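Lectin (Trichosanthes anguina, PDB 4HR6) binds galactose-type sugars as the lectin chain of a nontoxic three-chain seed protein homologous to type II ribosome-inactivating proteins. Local coordinates at residues Tyr100-Asn108 with Met118-Trp129; Arg182-Ala193 with Ile204-Gln215. All coordinates share one frame; numbering follows the deposited sequence.

The chain carries two ricin-type beta-trefoil lectin regions, and each holds one of these contacts. Coming from the N terminus, contact 1 is met first. It pairs strand 103-106 with strand 117-120, closes a hairpin, and brings the following loop back to W129. Contact 2 lies wholly later, so the two are in series and neither nest nor cross. It pairs strand 189-194 with strand 201-208 and ends in a loop that returns to Q215. The centres of contacts 1 and 2 are about 19 Å apart. The two returning loops touch, with probable backbone hydrogen bonds from A125 to S212 and from S126 to G211, and so join the first lectin region to the second.

Contact 1: residues Tyr100-Asn108 with Met118-Trp129; sequences YEDLALTSN and MEVNTYSASQGW
Q127 reaches T106 in a nearly straight hydrogen bond, NE2 to OG1 at 2.9 Å, with OG1 in the amide plane. The T106 hydroxyl in turn donates to A104 O. NE2 of Q127 also donates to V120 O, at 2.8 Å. At the other end, Q127 OE1 accepts from T122 N on a lone pair.

A backbone bond from A104 N to E119 O, 3.0 Å, pairs the strands. N121 N to D102 O, 2.8 Å, and S107 N to S126 O extend the contact into the flanking loops.

W129 NE1 gives a 3.0 Å bond to L105 O, which lies in the ring plane but is met from above its own carbonyl plane. CD2 of L105 sits over one face of the five-membered ring, 4.1 Å from the centroid. M118 is bent at chi2 and chi3 (-61° and -64°), which lays its CE against L103 CB.

N108 ND2 donates to E119 OE2 from above the carboxylate plane; T117 OG1 also bonds this oxygen. Q127 and W129 belong to the QxW motif of ricin-type beta-trefoils. The buried Q127, bonded at both amide ends, probably sets much of the course of loop 121-126, together with the N121 Asx turn.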
# COMPACT_ATOMS: atom_id res chain seq x y z
N TYR C 100 6.21 -13.59 26.61
CA TYR C 100 5.20 -14.65 26.63
C TYR C 100 4.83 -15.03 25.20
O TYR C 100 3.80 -14.61 24.68
CB TYR C 100 3.99 -14.19 27.43
CG TYR C 100 4.39 -13.71 28.80
CD1 TYR C 100 4.52 -12.35 29.07
CD2 TYR C 100 4.68 -14.61 29.82
CE1 TYR C 100 4.90 -11.90 30.32
CE2 TYR C 100 5.06 -14.17 31.08
CZ TYR C 100 5.18 -12.82 31.32
OH TYR C 100 5.56 -12.38 32.57
N GLU C 101 5.67 -15.85 24.59
CA GLU C 101 5.69 -15.99 23.14
C GLU C 101 4.45 -16.64 22.53
O GLU C 101 4.19 -16.48 21.34
CB GLU C 101 6.95 -16.76 22.70
CG GLU C 101 7.35 -16.49 21.25
CD GLU C 101 8.66 -17.13 20.86
OE1 GLU C 101 9.10 -16.91 19.71
OE2 GLU C 101 9.25 -17.85 21.69
N ASP C 102 3.68 -17.37 23.33
CA ASP C 102 2.55 -18.13 22.79
C ASP C 102 1.25 -17.36 22.82
O ASP C 102 0.26 -17.79 22.22
CB ASP C 102 2.40 -19.44 23.56
CG ASP C 102 3.63 -20.32 23.44
OD1 ASP C 102 4.11 -20.52 22.30
OD2 ASP C 102 4.12 -20.80 24.49
N LEU C 103 1.24 -16.23 23.51
CA LEU C 103 0.01 -15.49 23.76
C LEU C 103 -0.12 -14.26 22.85
O LEU C 103 0.84 -13.86 22.19
CB LEU C 103 -0.04 -15.08 25.24
CG LEU C 103 -0.16 -16.27 26.21
CD1 LEU C 103 0.27 -15.88 27.62
CD2 LEU C 103 -1.58 -16.82 26.21
N ALA C 104 -1.33 -13.69 22.81
CA ALA C 104 -1.62 -12.57 21.93
C ALA C 104 -2.89 -11.86 22.37
O ALA C 104 -3.83 -12.50 22.86
CB ALA C 104 -1.78 -13.06 20.50
N LEU C 105 -2.94 -10.55 22.18
CA LEU C 105 -4.08 -9.76 22.62
C LEU C 105 -5.33 -10.21 21.87
O LEU C 105 -5.32 -10.33 20.64
CB LEU C 105 -3.82 -8.27 22.40
CG LEU C 105 -4.89 -7.29 22.89
CD1 LEU C 105 -4.96 -7.29 24.41
CD2 LEU C 105 -4.61 -5.88 22.37
N THR C 106 -6.40 -10.47 22.63
CA THR C 106 -7.61 -11.08 22.08
C THR C 106 -8.87 -10.42 22.62
O THR C 106 -8.87 -9.86 23.71
CB THR C 106 -7.68 -12.57 22.44
OG1 THR C 106 -6.42 -13.19 22.18
CG2 THR C 106 -8.78 -13.28 21.63
N SER C 107 -9.93 -10.48 21.82
CA SER C 107 -11.25 -10.05 22.24
C SER C 107 -12.23 -11.17 21.90
O SER C 107 -12.74 -11.23 20.78
CB SER C 107 -11.65 -8.75 21.57
OG SER C 107 -12.92 -8.33 22.03
N ASN C 108 -12.47 -12.04 22.88
CA ASN C 108 -13.25 -13.27 22.71
C ASN C 108 -14.69 -13.09 22.24
O ASN C 108 -15.26 -13.99 21.63
CB ASN C 108 -13.24 -14.08 24.01
CG ASN C 108 -11.91 -14.77 24.27
OD1 ASN C 108 -11.24 -15.22 23.34
ND2 ASN C 108 -11.54 -14.89 25.54
N MET C 118 -5.44 -11.93 27.25
CA MET C 118 -4.38 -12.68 26.60
C MET C 118 -4.83 -14.14 26.45
O MET C 118 -5.33 -14.75 27.40
CB MET C 118 -3.08 -12.57 27.41
CG MET C 118 -2.59 -11.13 27.59
SD MET C 118 -2.19 -10.24 26.06
CE MET C 118 -0.84 -11.26 25.49
N GLU C 119 -4.68 -14.66 25.23
CA GLU C 119 -5.07 -16.03 24.89
C GLU C 119 -4.01 -16.62 23.99
O GLU C 119 -3.17 -15.91 23.44
CB GLU C 119 -6.40 -16.06 24.14
CG GLU C 119 -7.58 -15.41 24.84
CD GLU C 119 -8.01 -16.14 26.11
OE1 GLU C 119 -7.46 -17.23 26.40
OE2 GLU C 119 -8.91 -15.61 26.81
N VAL C 120 -4.07 -17.94 23.82
CA VAL C 120 -3.14 -18.61 22.93
C VAL C 120 -3.30 -18.00 21.53
O VAL C 120 -4.42 -17.65 21.11
CB VAL C 120 -3.38 -20.14 22.87
CG1 VAL C 120 -2.21 -20.83 22.19
CG2 VAL C 120 -3.60 -20.70 24.28
N ASN C 121 -2.18 -17.86 20.83
CA ASN C 121 -2.21 -17.24 19.51
C ASN C 121 -2.54 -18.26 18.42
O ASN C 121 -1.74 -19.13 18.12
CB ASN C 121 -0.87 -16.54 19.20
CG ASN C 121 -0.90 -15.76 17.90
OD1 ASN C 121 -1.95 -15.31 17.43
ND2 ASN C 121 0.27 -15.58 17.31
N THR C 122 -3.73 -18.12 17.84
CA THR C 122 -4.16 -18.94 16.71
C THR C 122 -4.41 -18.10 15.45
O THR C 122 -4.95 -18.59 14.46
CB THR C 122 -5.45 -19.73 17.04
OG1 THR C 122 -6.49 -18.83 17.45
CG2 THR C 122 -5.16 -20.73 18.16
N TYR C 123 -4.00 -16.82 15.49
CA TYR C 123 -4.10 -15.94 14.33
C TYR C 123 -5.53 -15.79 13.86
O TYR C 123 -5.83 -15.85 12.66
CB TYR C 123 -3.20 -16.43 13.21
CG TYR C 123 -1.74 -16.42 13.57
CD1 TYR C 123 -1.01 -15.23 13.56
CD2 TYR C 123 -1.07 -17.59 13.92
CE1 TYR C 123 0.34 -15.21 13.88
CE2 TYR C 123 0.28 -17.58 14.25
CZ TYR C 123 0.97 -16.39 14.23
OH TYR C 123 2.31 -16.36 14.55
N SER C 124 -6.41 -15.57 14.82
CA SER C 124 -7.83 -15.39 14.58
C SER C 124 -8.14 -13.93 14.34
O SER C 124 -7.37 -13.05 14.74
CB SER C 124 -8.62 -15.88 15.81
OG SER C 124 -8.16 -17.17 16.17
N ALA C 125 -9.29 -13.68 13.72
CA ALA C 125 -9.80 -12.34 13.50
C ALA C 125 -10.05 -11.62 14.83
O ALA C 125 -10.01 -10.39 14.89
CB ALA C 125 -11.07 -12.37 12.67
N SER C 126 -10.31 -12.39 15.88
CA SER C 126 -10.44 -11.84 17.23
C SER C 126 -9.08 -11.43 17.81
O SER C 126 -9.03 -10.79 18.87
CB SER C 126 -11.13 -12.87 18.14
OG SER C 126 -10.40 -14.08 18.16
N GLN C 127 -7.99 -11.82 17.15
CA GLN C 127 -6.62 -11.44 17.53
C GLN C 127 -5.92 -10.47 16.53
O GLN C 127 -4.69 -10.33 16.54
CB GLN C 127 -5.79 -12.71 17.71
CG GLN C 127 -6.42 -13.68 18.71
CD GLN C 127 -5.56 -14.88 19.00
OE1 GLN C 127 -5.15 -15.61 18.08
NE2 GLN C 127 -5.29 -15.12 20.28
N GLY C 128 -6.71 -9.80 15.69
CA GLY C 128 -6.17 -8.90 14.67
C GLY C 128 -6.43 -7.46 15.03
O GLY C 128 -7.55 -7.08 15.40
N TRP C 129 -5.39 -6.64 14.93
CA TRP C 129 -5.52 -5.23 15.34
C TRP C 129 -4.85 -4.29 14.34
O TRP C 129 -3.86 -4.65 13.73
CB TRP C 129 -4.88 -5.03 16.72
CG TRP C 129 -5.36 -5.98 17.74
CD1 TRP C 129 -4.78 -7.16 18.11
CD2 TRP C 129 -6.54 -5.85 18.53
NE1 TRP C 129 -5.52 -7.76 19.09
CE2 TRP C 129 -6.61 -6.98 19.36
CE3 TRP C 129 -7.54 -4.87 18.61
CZ2 TRP C 129 -7.65 -7.17 20.27
CZ3 TRP C 129 -8.58 -5.06 19.52
CH2 TRP C 129 -8.62 -6.20 20.34
O HOH W 1 -3.08 -9.77 18.80

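Contact 2: residues Arg182-Ala193 with Ile204-Gln215; sequences RVDDNRELCVTA and ITILNCDGSNNQ
C190 O accepts two hydrogen bonds. L207 N approaches in the carbonyl plane at 3.0 Å, and T192 OG1 comes from above that plane at 2.8 Å. The T192 hydroxyl also accepts from Q215 NE2, at 3.0 Å, and the two side chains lie side by side. T192 OG1 lies beside its own backbone N, anti to the carbonyl carbon (chi1 -46°), within reach of both C190 O and the Q215 amide. NE2 gives a second bond to N208 O, while Q215 OE1 accepts from D210 N on a lone pair. One buried amide thus ties the strand to both ends of the returning loop.

Next to this network the C190-C209 disulfide crosslinks the segments. C209 SG lies over one face of the R182 guanidinium, 3.6 Å from NE. The same arginine donates through NE to T180 OG1, and its NH2 makes a salt bridge with D178.

The opposite face of the sheet is apolar. V191 CG1 presses on I204 CG2 at 3.4 Å, a tight fit. I204 CD1 meets A193 CB, and I206 CG2 meets L189 CB at 3.7 Å. W173 packs against V191 and I206.

A193 N, turned away from I204, donates to N214 O, so the returning loop lies along the strand's other edge. Q215 and W217, whose NE1 bonds V191 O, belong to the QxW motif of ricin-type beta-trefoil lectins.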
# COMPACT_ATOMS: atom_id res chain seq x y z
N ARG C 182 -15.02 -7.91 4.31
CA ARG C 182 -16.45 -8.03 4.44
C ARG C 182 -17.22 -7.51 3.24
O ARG C 182 -16.78 -6.60 2.55
CB ARG C 182 -16.92 -7.28 5.68
CG ARG C 182 -16.21 -7.76 6.93
CD ARG C 182 -16.92 -7.35 8.19
NE ARG C 182 -16.16 -7.81 9.35
CZ ARG C 182 -16.63 -7.88 10.59
NH1 ARG C 182 -17.88 -7.51 10.84
NH2 ARG C 182 -15.86 -8.31 11.57
N VAL C 183 -18.40 -8.11 3.03
CA VAL C 183 -19.30 -7.71 1.96
C VAL C 183 -19.82 -6.34 2.35
O VAL C 183 -20.27 -6.13 3.47
CB VAL C 183 -20.44 -8.74 1.76
CG1 VAL C 183 -21.41 -8.29 0.69
CG2 VAL C 183 -19.86 -10.10 1.39
N ASP C 184 -19.71 -5.39 1.43
CA ASP C 184 -19.93 -4.00 1.78
C ASP C 184 -21.38 -3.78 2.18
O ASP C 184 -21.65 -3.12 3.18
CB ASP C 184 -19.54 -3.09 0.60
CG ASP C 184 -19.66 -1.62 0.92
OD1 ASP C 184 -19.61 -1.25 2.11
OD2 ASP C 184 -19.77 -0.83 -0.03
N ASP C 185 -22.30 -4.36 1.40
CA ASP C 185 -23.74 -4.28 1.69
C ASP C 185 -24.19 -5.09 2.91
O ASP C 185 -25.26 -4.84 3.45
CB ASP C 185 -24.57 -4.71 0.47
CG ASP C 185 -24.72 -3.59 -0.57
OD1 ASP C 185 -24.24 -2.46 -0.34
OD2 ASP C 185 -25.34 -3.86 -1.62
N ASN C 186 -23.37 -6.05 3.35
CA ASN C 186 -23.69 -6.87 4.52
C ASN C 186 -22.46 -7.18 5.39
O ASN C 186 -21.71 -8.11 5.12
CB ASN C 186 -24.36 -8.18 4.07
CG ASN C 186 -25.05 -8.93 5.20
OD1 ASN C 186 -24.78 -8.70 6.38
ND2 ASN C 186 -25.95 -9.84 4.84
N ARG C 187 -22.30 -6.42 6.47
CA ARG C 187 -21.08 -6.49 7.29
C ARG C 187 -21.04 -7.67 8.27
O ARG C 187 -20.09 -7.81 9.02
CB ARG C 187 -20.87 -5.18 8.06
CG ARG C 187 -20.85 -3.92 7.20
CD ARG C 187 -19.68 -3.91 6.21
NE ARG C 187 -19.79 -2.76 5.31
CZ ARG C 187 -19.36 -1.53 5.58
NH1 ARG C 187 -18.77 -1.25 6.73
NH2 ARG C 187 -19.53 -0.57 4.67
N GLU C 188 -22.08 -8.51 8.25
CA GLU C 188 -22.08 -9.75 9.03
C GLU C 188 -21.39 -10.88 8.26
O GLU C 188 -21.11 -11.95 8.83
CB GLU C 188 -23.52 -10.16 9.39
CG GLU C 188 -24.21 -9.17 10.32
CD GLU C 188 -25.72 -9.40 10.46
OE1 GLU C 188 -26.34 -10.06 9.58
OE2 GLU C 188 -26.29 -8.91 11.46
N LEU C 189 -21.08 -10.61 6.99
CA LEU C 189 -20.52 -11.58 6.05
C LEU C 189 -19.02 -11.39 5.75
O LEU C 189 -18.59 -10.32 5.34
CB LEU C 189 -21.30 -11.50 4.73
CG LEU C 189 -22.79 -11.83 4.81
CD1 LEU C 189 -23.45 -11.63 3.45
CD2 LEU C 189 -23.00 -13.25 5.30
N CYS C 190 -18.24 -12.45 5.92
CA CYS C 190 -16.79 -12.39 5.83
C CYS C 190 -16.27 -13.32 4.76
O CYS C 190 -16.78 -14.42 4.59
CB CYS C 190 -16.18 -12.82 7.17
SG CYS C 190 -15.98 -11.51 8.39
N VAL C 191 -15.23 -12.89 4.06
CA VAL C 191 -14.48 -13.76 3.16
C VAL C 191 -13.81 -14.81 4.03
O VAL C 191 -13.12 -14.47 4.98
CB VAL C 191 -13.44 -12.96 2.35
CG1 VAL C 191 -12.50 -13.89 1.61
CG2 VAL C 191 -14.13 -12.02 1.38
N THR C 192 -14.00 -16.08 3.69
CA THR C 192 -13.62 -17.20 4.57
C THR C 192 -13.08 -18.36 3.78
O THR C 192 -13.61 -18.68 2.73
CB THR C 192 -14.84 -17.74 5.34
OG1 THR C 192 -15.61 -16.66 5.89
CG2 THR C 192 -14.39 -18.69 6.45
N ALA C 193 -12.04 -18.99 4.29
CA ALA C 193 -11.50 -20.20 3.69
C ALA C 193 -12.23 -21.47 4.23
O ALA C 193 -12.12 -21.79 5.42
CB ALA C 193 -10.01 -20.29 3.96
N ILE C 204 -12.29 -20.49 -1.14
CA ILE C 204 -12.69 -19.27 -0.45
C ILE C 204 -14.12 -18.95 -0.80
O ILE C 204 -14.50 -18.95 -1.97
CB ILE C 204 -11.83 -18.04 -0.87
CG1 ILE C 204 -10.33 -18.36 -0.83
CG2 ILE C 204 -12.15 -16.85 0.04
CD1 ILE C 204 -9.80 -18.78 0.51
N THR C 205 -14.90 -18.63 0.21
CA THR C 205 -16.32 -18.36 0.03
C THR C 205 -16.70 -17.29 1.04
O THR C 205 -15.84 -16.79 1.76
CB THR C 205 -17.15 -19.68 0.19
OG1 THR C 205 -18.52 -19.46 -0.19
CG2 THR C 205 -17.10 -20.21 1.63
N ILE C 206 -17.98 -16.95 1.11
CA ILE C 206 -18.49 -15.97 2.04
C ILE C 206 -19.34 -16.64 3.12
O ILE C 206 -20.37 -17.24 2.79
CB ILE C 206 -19.38 -14.95 1.31
CG1 ILE C 206 -18.63 -14.37 0.10
CG2 ILE C 206 -19.85 -13.85 2.26
CD1 ILE C 206 -19.45 -13.39 -0.72
N LEU C 207 -18.92 -16.54 4.38
CA LEU C 207 -19.70 -17.05 5.52
C LEU C 207 -19.92 -15.97 6.57
O LEU C 207 -19.37 -14.88 6.46
CB LEU C 207 -19.02 -18.26 6.16
CG LEU C 207 -18.71 -19.42 5.19
CD1 LEU C 207 -17.79 -20.45 5.83
CD2 LEU C 207 -20.00 -20.08 4.70
N ASN C 208 -20.73 -16.27 7.58
CA ASN C 208 -20.96 -15.33 8.67
C ASN C 208 -19.64 -15.03 9.37
O ASN C 208 -18.84 -15.93 9.59
CB ASN C 208 -21.98 -15.88 9.69
CG ASN C 208 -23.42 -15.55 9.33
OD1 ASN C 208 -24.03 -16.23 8.50
ND2 ASN C 208 -23.96 -14.51 9.95
N CYS C 209 -19.40 -13.76 9.68
CA CYS C 209 -18.21 -13.39 10.43
C CYS C 209 -18.33 -13.99 11.84
O CYS C 209 -19.29 -13.72 12.54
CB CYS C 209 -18.07 -11.85 10.52
SG CYS C 209 -17.85 -10.98 8.94
N ASP C 210 -17.36 -14.81 12.24
CA ASP C 210 -17.41 -15.44 13.56
C ASP C 210 -16.09 -15.31 14.34
O ASP C 210 -15.86 -16.04 15.31
CB ASP C 210 -17.79 -16.93 13.42
CG ASP C 210 -16.75 -17.75 12.67
OD1 ASP C 210 -17.10 -18.81 12.13
OD2 ASP C 210 -15.57 -17.33 12.62
N GLY C 211 -15.22 -14.39 13.90
CA GLY C 211 -13.97 -14.10 14.62
C GLY C 211 -12.89 -15.17 14.58
O GLY C 211 -11.95 -15.13 15.38
N SER C 212 -12.99 -16.11 13.63
CA SER C 212 -12.08 -17.27 13.59
C SER C 212 -10.82 -17.06 12.73
O SER C 212 -10.64 -16.02 12.10
CB SER C 212 -12.85 -18.51 13.11
OG SER C 212 -13.41 -18.30 11.82
N ASN C 213 -9.95 -18.08 12.69
CA ASN C 213 -8.67 -17.99 11.97
C ASN C 213 -8.70 -18.45 10.50
O ASN C 213 -7.70 -18.93 9.96
CB ASN C 213 -7.60 -18.78 12.74
CG ASN C 213 -7.89 -20.27 12.78
OD1 ASN C 213 -9.02 -20.69 12.54
ND2 ASN C 213 -6.88 -21.06 13.09
N ASN C 214 -9.84 -18.32 9.85
CA ASN C 214 -9.88 -18.42 8.40
C ASN C 214 -10.71 -17.29 7.79
O ASN C 214 -11.17 -17.40 6.67
CB ASN C 214 -10.40 -19.80 7.99
CG ASN C 214 -11.56 -20.25 8.85
OD1 ASN C 214 -12.56 -19.54 9.00
ND2 ASN C 214 -11.43 -21.45 9.43
N GLN C 215 -10.87 -16.20 8.55
CA GLN C 215 -11.49 -14.98 8.07
C GLN C 215 -10.53 -13.77 8.21
O GLN C 215 -10.96 -12.62 8.18
CB GLN C 215 -12.79 -14.72 8.83
CG GLN C 215 -13.79 -15.86 8.75
CD GLN C 215 -15.12 -15.54 9.40
OE1 GLN C 215 -15.17 -14.99 10.50
NE2 GLN C 215 -16.21 -15.88 8.73